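Polyhedrin (PDB 5A9A) assembles into the microcrystalline polyhedra of a cypovirus, occlusion bodies that probably shelter embedded virus particles outside the insect host. Local coordinates at residues Asp183-Ser188 against Gly192-Asn197; Gly212-Tyr217 against Leu223-Ser228. All coordinates share one frame; numbering follows the deposited sequence.

Contact 1 of 2, residues Asp183-Ser188 against Gly192-Asn197; sequences DNRYSS and GQVIQN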
loop_
_atom_site.group_PDB
_atom_site.type_symbol
_atom_site.label_atom_id
_atom_site.label_comp_id
_atom_site.label_asym_id
_atom_site.label_seq_id
_atom_site.Cartn_x
_atom_site.Cartn_y
_atom_site.Cartn_z
ATOM N N ASP A 183 2.187 -6.421 -27.738
ATOM C CA ASP A 183 3.348 -6.591 -26.872
ATOM C C ASP A 183 2.933 -6.610 -25.407
ATOM O O ASP A 183 2.748 -5.561 -24.790
ATOM C CB ASP A 183 4.373 -5.481 -27.094
ATOM C CG ASP A 183 5.648 -5.697 -26.292
ATOM O OD1 ASP A 183 5.681 -6.627 -25.459
ATOM O OD2 ASP A 183 6.622 -4.942 -26.491
ATOM N N ASN A 184 2.795 -7.807 -24.854
ATOM C CA ASN A 184 2.470 -7.960 -23.443
ATOM C C ASN A 184 3.687 -7.651 -22.587
ATOM O O ASN A 184 4.648 -8.417 -22.565
ATOM C CB ASN A 184 1.995 -9.383 -23.163
ATOM C CG ASN A 184 1.570 -9.581 -21.727
ATOM O OD1 ASN A 184 1.446 -8.619 -20.967
ATOM N ND2 ASN A 184 1.333 -10.833 -21.345
ATOM N N ARG A 185 3.648 -6.526 -21.879
ATOM C CA ARG A 185 4.780 -6.119 -21.053
ATOM C C ARG A 185 4.865 -6.923 -19.757
ATOM O O ARG A 185 5.757 -6.705 -18.940
ATOM C CB ARG A 185 4.727 -4.619 -20.764
ATOM C CG ARG A 185 5.217 -3.778 -21.934
ATOM C CD ARG A 185 5.035 -2.294 -21.680
ATOM N NE ARG A 185 5.923 -1.796 -20.634
ATOM C CZ ARG A 185 5.752 -0.639 -20.001
ATOM N NH1 ARG A 185 4.711 0.134 -20.292
ATOM N NH2 ARG A 185 6.612 -0.261 -19.062
ATOM N N TYR A 186 3.941 -7.859 -19.578
ATOM C CA TYR A 186 4.051 -8.818 -18.486
ATOM C C TYR A 186 4.852 -10.027 -18.942
ATOM O O TYR A 186 4.933 -11.036 -18.244
ATOM C CB TYR A 186 2.668 -9.201 -17.966
ATOM C CG TYR A 186 2.042 -8.049 -17.235
ATOM C CD1 TYR A 186 2.423 -7.748 -15.935
ATOM C CD2 TYR A 186 1.105 -7.230 -17.853
ATOM C CE1 TYR A 186 1.876 -6.681 -15.261
ATOM C CE2 TYR A 186 0.547 -6.160 -17.184
ATOM C CZ TYR A 186 0.942 -5.889 -15.890
ATOM O OH TYR A 186 0.392 -4.822 -15.220
ATOM N N SER A 187 5.442 -9.899 -20.127
ATOM C CA SER A 187 6.452 -10.834 -20.601
ATOM C C SER A 187 7.730 -10.632 -19.798
ATOM O O SER A 187 7.895 -9.611 -19.130
ATOM C CB SER A 187 6.725 -10.598 -22.088
ATOM O OG SER A 187 5.582 -10.907 -22.866
ATOM N N SER A 188 8.635 -11.602 -19.869
ATOM C CA SER A 188 9.862 -11.573 -19.073
ATOM C C SER A 188 10.775 -10.394 -19.420
ATOM O O SER A 188 11.564 -9.955 -18.583
ATOM C CB SER A 188 10.628 -12.888 -19.241
ATOM O OG SER A 188 9.824 -13.993 -18.865
ATOM N N GLY A 192 9.632 -6.665 -15.094
ATOM C CA GLY A 192 10.351 -6.055 -13.987
ATOM C C GLY A 192 10.094 -4.556 -13.925
ATOM O O GLY A 192 9.803 -3.995 -12.867
ATOM N N GLN A 193 10.195 -3.908 -15.078
ATOM C CA GLN A 193 9.982 -2.470 -15.175
ATOM C C GLN A 193 8.535 -2.090 -14.858
ATOM O O GLN A 193 8.280 -1.100 -14.174
ATOM C CB GLN A 193 10.359 -1.981 -16.573
ATOM C CG GLN A 193 9.969 -0.539 -16.858
ATOM C CD GLN A 193 10.406 -0.089 -18.236
ATOM O OE1 GLN A 193 11.364 -0.623 -18.799
ATOM N NE2 GLN A 193 9.701 0.892 -18.791
ATOM N N VAL A 194 7.588 -2.875 -15.360
ATOM C CA VAL A 194 6.177 -2.613 -15.095
ATOM C C VAL A 194 5.903 -2.650 -13.591
ATOM O O VAL A 194 5.282 -1.740 -13.043
ATOM C CB VAL A 194 5.263 -3.633 -15.803
ATOM C CG1 VAL A 194 3.823 -3.494 -15.313
ATOM C CG2 VAL A 194 5.328 -3.453 -17.313
ATOM N N ILE A 195 6.381 -3.699 -12.929
ATOM C CA ILE A 195 6.144 -3.878 -11.500
ATOM C C ILE A 195 6.766 -2.753 -10.673
ATOM O O ILE A 195 6.113 -2.196 -9.790
ATOM C CB ILE A 195 6.699 -5.227 -11.009
ATOM C CG1 ILE A 195 5.871 -6.376 -11.587
ATOM C CG2 ILE A 195 6.686 -5.285 -9.486
ATOM C CD1 ILE A 195 6.525 -7.735 -11.455
ATOM N N GLN A 196 8.019 -2.421 -10.964
ATOM C CA GLN A 196 8.750 -1.442 -10.168
ATOM C C GLN A 196 8.330 -0.010 -10.490
ATOM O O GLN A 196 8.495 0.886 -9.666
ATOM C CB GLN A 196 10.255 -1.609 -10.377
ATOM C CG GLN A 196 10.799 -2.931 -9.866
ATOM C CD GLN A 196 12.303 -3.045 -10.015
ATOM O OE1 GLN A 196 12.918 -2.321 -10.794
ATOM N NE2 GLN A 196 12.906 -3.952 -9.259
ATOM N N ASN A 197 7.789 0.205 -11.685
ATOM C CA ASN A 197 7.330 1.534 -12.080
ATOM C C ASN A 197 5.926 1.848 -11.581
ATOM O O ASN A 197 5.549 3.015 -11.476
ATOM C CB ASN A 197 7.362 1.689 -13.602
ATOM C CG ASN A 197 8.693 2.209 -14.111
ATOM O OD1 ASN A 197 9.659 2.325 -13.358
ATOM N ND2 ASN A 197 8.746 2.527 -15.398
HETATM O O HOH W 1 11.672 -8.216 -16.375
#
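R185 and Y186 reach from an irregular loop to V194 on the helix just after it, each taking one methyl of the valine; the loop behind them is a worked example of a turn held by its own hydrogen bonds while it packs on a helix. Those bonds begin at N184, the first residue of a type I beta turn that ends at S187. Its side chain folds forward into an Asx turn, OD1 accepting from Y186 N at 3.0 Å, with the donor well above the amide plane instead of on a lone pair. R185 follows, its CG beside the backbone N (chi1 -79°) and its chain, straight at chi2, bends at chi3, a course that curls it round V194 CG2. That methyl lies 3.7 Å from R185 CB and also sits over one face of the guanidinium, 3.8 Å from R185 NE. Farther out, R185 NH2 comes within 3.3 Å of Q193 NE2, the two flat groups turned 69° apart. Both are donors, and D31 probably accounts for their closeness: its OD1 forms a salt bridge with R185 NH2, while its OD2 accepts from Q193 NE2. Y186 swings its ring end to the other methyl, CE1 standing 3.7 Å from V194 CG1 in an oblique approach. Its hydroxyl passes on to a weak hydrogen bond with Q196 NE2 of the third subunit. S187 OG then returns to N184 O at 2.7 Å, in the carbonyl plane, where S187 N is a second donor. At S188 a water links the segments, giving a hydrogen to the carbonyl O and accepting from G192 N. The chemistry is thus divided: hydrocarbon contact joins loop to helix directly, whereas polar cohesion comes through a shared carboxylate and a water, with the buried arginine's charge probably offset by D31.

Contact 2 of 2, residues Gly212-Tyr217 against Leu223-Ser228; sequences GDLIDY and LCYIDS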
loop_
_atom_site.group_PDB
_atom_site.type_symbol
_atom_site.label_atom_id
_atom_site.label_comp_id
_atom_site.label_asym_id
_atom_site.label_seq_id
_atom_site.Cartn_x
_atom_site.Cartn_y
_atom_site.Cartn_z
ATOM N N GLY A 212 -19.977 23.511 -8.917
ATOM C CA GLY A 212 -19.280 24.525 -9.688
ATOM C C GLY A 212 -17.783 24.430 -9.469
ATOM O O GLY A 212 -17.002 24.461 -10.420
ATOM N N ASP A 213 -17.385 24.314 -8.206
ATOM C CA ASP A 213 -15.981 24.161 -7.850
ATOM C C ASP A 213 -15.426 22.847 -8.399
ATOM O O ASP A 213 -14.257 22.762 -8.781
ATOM C CB ASP A 213 -15.816 24.200 -6.329
ATOM C CG ASP A 213 -16.140 25.565 -5.740
ATOM O OD1 ASP A 213 -16.637 26.432 -6.489
ATOM O OD2 ASP A 213 -15.908 25.771 -4.530
ATOM N N LEU A 214 -16.270 21.821 -8.430
ATOM C CA LEU A 214 -15.861 20.512 -8.927
ATOM C C LEU A 214 -15.629 20.543 -10.436
ATOM O O LEU A 214 -14.619 20.038 -10.924
ATOM C CB LEU A 214 -16.912 19.457 -8.577
ATOM C CG LEU A 214 -16.660 18.047 -9.118
ATOM C CD1 LEU A 214 -15.280 17.541 -8.712
ATOM C CD2 LEU A 214 -17.742 17.100 -8.631
ATOM N N ILE A 215 -16.564 21.136 -11.171
ATOM C CA ILE A 215 -16.415 21.265 -12.618
ATOM C C ILE A 215 -15.125 22.013 -12.929
ATOM O O ILE A 215 -14.378 21.640 -13.835
ATOM C CB ILE A 215 -17.597 22.020 -13.255
ATOM C CG1 ILE A 215 -18.889 21.213 -13.114
ATOM C CG2 ILE A 215 -17.328 22.283 -14.725
ATOM C CD1 ILE A 215 -20.132 21.972 -13.546
ATOM N N ASP A 216 -14.869 23.068 -12.165
ATOM C CA ASP A 216 -13.653 23.861 -12.326
ATOM C C ASP A 216 -12.402 22.994 -12.151
ATOM O O ASP A 216 -11.455 23.086 -12.937
ATOM C CB ASP A 216 -13.652 25.017 -11.320
ATOM C CG ASP A 216 -12.543 26.018 -11.576
ATOM O OD1 ASP A 216 -11.410 25.790 -11.105
ATOM O OD2 ASP A 216 -12.808 27.044 -12.239
ATOM N N TYR A 217 -12.402 22.151 -11.121
ATOM C CA TYR A 217 -11.275 21.256 -10.854
ATOM C C TYR A 217 -11.056 20.278 -12.006
ATOM O O TYR A 217 -9.937 20.102 -12.485
ATOM C CB TYR A 217 -11.516 20.475 -9.560
ATOM C CG TYR A 217 -10.402 19.514 -9.186
ATOM C CD1 TYR A 217 -9.327 19.933 -8.410
ATOM C CD2 TYR A 217 -10.437 18.184 -9.591
ATOM C CE1 TYR A 217 -8.313 19.058 -8.059
ATOM C CE2 TYR A 217 -9.427 17.304 -9.247
ATOM C CZ TYR A 217 -8.369 17.745 -8.481
ATOM O OH TYR A 217 -7.361 16.875 -8.132
ATOM N N LEU A 223 -9.659 16.168 -16.497
ATOM C CA LEU A 223 -10.230 14.854 -16.244
ATOM C C LEU A 223 -11.687 14.933 -16.668
ATOM O O LEU A 223 -12.346 15.940 -16.415
ATOM C CB LEU A 223 -10.128 14.522 -14.756
ATOM C CG LEU A 223 -8.709 14.591 -14.187
ATOM C CD1 LEU A 223 -8.714 14.494 -12.669
ATOM C CD2 LEU A 223 -7.849 13.492 -14.797
ATOM N N CYS A 224 -12.196 13.894 -17.323
ATOM C CA CYS A 224 -13.537 13.981 -17.886
ATOM C C CYS A 224 -14.579 14.069 -16.777
ATOM O O CYS A 224 -14.419 13.487 -15.704
ATOM C CB CYS A 224 -13.838 12.813 -18.831
ATOM S SG CYS A 224 -14.099 11.212 -18.043
ATOM N N TYR A 225 -15.639 14.821 -17.041
ATOM C CA TYR A 225 -16.689 15.015 -16.057
ATOM C C TYR A 225 -18.031 15.236 -16.730
ATOM O O TYR A 225 -18.135 15.994 -17.688
ATOM C CB TYR A 225 -16.374 16.213 -15.160
ATOM C CG TYR A 225 -17.406 16.417 -14.076
ATOM C CD1 TYR A 225 -17.433 15.596 -12.956
ATOM C CD2 TYR A 225 -18.357 17.425 -14.174
ATOM C CE1 TYR A 225 -18.380 15.769 -11.966
ATOM C CE2 TYR A 225 -19.307 17.608 -13.185
ATOM C CZ TYR A 225 -19.312 16.779 -12.084
ATOM O OH TYR A 225 -20.253 16.958 -11.097
ATOM N N ILE A 226 -19.051 14.561 -16.214
ATOM C CA ILE A 226 -20.423 14.768 -16.646
ATOM C C ILE A 226 -21.187 15.300 -15.444
ATOM O O ILE A 226 -21.212 14.664 -14.391
ATOM C CB ILE A 226 -21.055 13.452 -17.136
ATOM C CG1 ILE A 226 -20.089 12.724 -18.077
ATOM C CG2 ILE A 226 -22.386 13.726 -17.820
ATOM C CD1 ILE A 226 -20.680 11.498 -18.740
ATOM N N ASP A 227 -21.797 16.473 -15.585
ATOM C CA ASP A 227 -22.407 17.131 -14.437
ATOM C C ASP A 227 -23.767 16.540 -14.095
ATOM O O ASP A 227 -24.246 15.626 -14.765
ATOM C CB ASP A 227 -22.510 18.646 -14.660
ATOM C CG ASP A 227 -23.399 19.014 -15.834
ATOM O OD1 ASP A 227 -24.445 18.358 -16.036
ATOM O OD2 ASP A 227 -23.058 19.984 -16.544
ATOM N N SER A 228 -24.382 17.069 -13.043
ATOM C CA SER A 228 -25.628 16.524 -12.515
ATOM C C SER A 228 -26.781 16.599 -13.515
ATOM O O SER A 228 -27.804 15.936 -13.338
ATOM C CB SER A 228 -26.013 17.252 -11.225
ATOM O OG SER A 228 -26.072 18.655 -11.428
#
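The ring of Y225 is met obliquely by two consecutive helix residues, L214 and I215, and the way they divide it is a compact example of a helix packing on the strand that follows it. Both lie on the same side of the ring plane but come in obliquely at different atoms. L214 takes the CE1 side and the phenolic end: its CD2 is 3.6 Å from Y225 CE1. The same methyl comes to 3.5 Å from Y225 OH, a van der Waals contact with the oxygen. I215 meets the CE2 flank of the same ring, its CG1 3.6 Å from Y225 CE2. Each of the two aliphatic chains crosses the tyrosine at about a right angle. The first torsion of Y225, with CG anti to the backbone N (chi1 -177°), extends the ring from the strand to the helix. Beyond the ring, the end of I215 continues to D227, its CD1 lying 4.2 Å from D227 CB. The polar ends of both strand-side residues are engaged elsewhere, Y225 OH with E211 OE2 just ahead of the helical segment, and D227 OD1 with the backbone N atoms of A229 and V231 in the connection to strand 232-234. At the other end of the contact, Y217 and L223 only brush, CE2 to CD1 at 4.5 Å. Strand 225-226 pairs antiparallel with 232-234, Y225 forming backbone hydrogen bonds with D233 and C234, while helix 211-221 lies against the six-stranded sheet, where L214 packs on I39, L49 and M107, and L223 reaches A37. Y225 also rests on M107 and meets the ring of F159 with planes at about 80°, which places the contact between the helix, the short hairpin and that sheet.

Overall arrangement
The two contacts follow each other in the chain, each joining a helix to a segment close by in sequence. Strand 201-208, an outermost strand of the six-stranded sheet, runs between helix 191-197 of contact 1 and helix 211-221 of contact 2. In space they lie on opposite sides of the chain's centre: their own centres are 34 Å apart and their nearest atoms about 17 Å. Contact 1 is the more peripheral, 23 Å from the chain centre against 13 Å for contact 2. Both touch the second subunit of the trimeric assembly, and contact 1 meets the third as well. Neither forms part of the UTP pocket, which is lined by R78, H79, H95, H96 and E98 to E101.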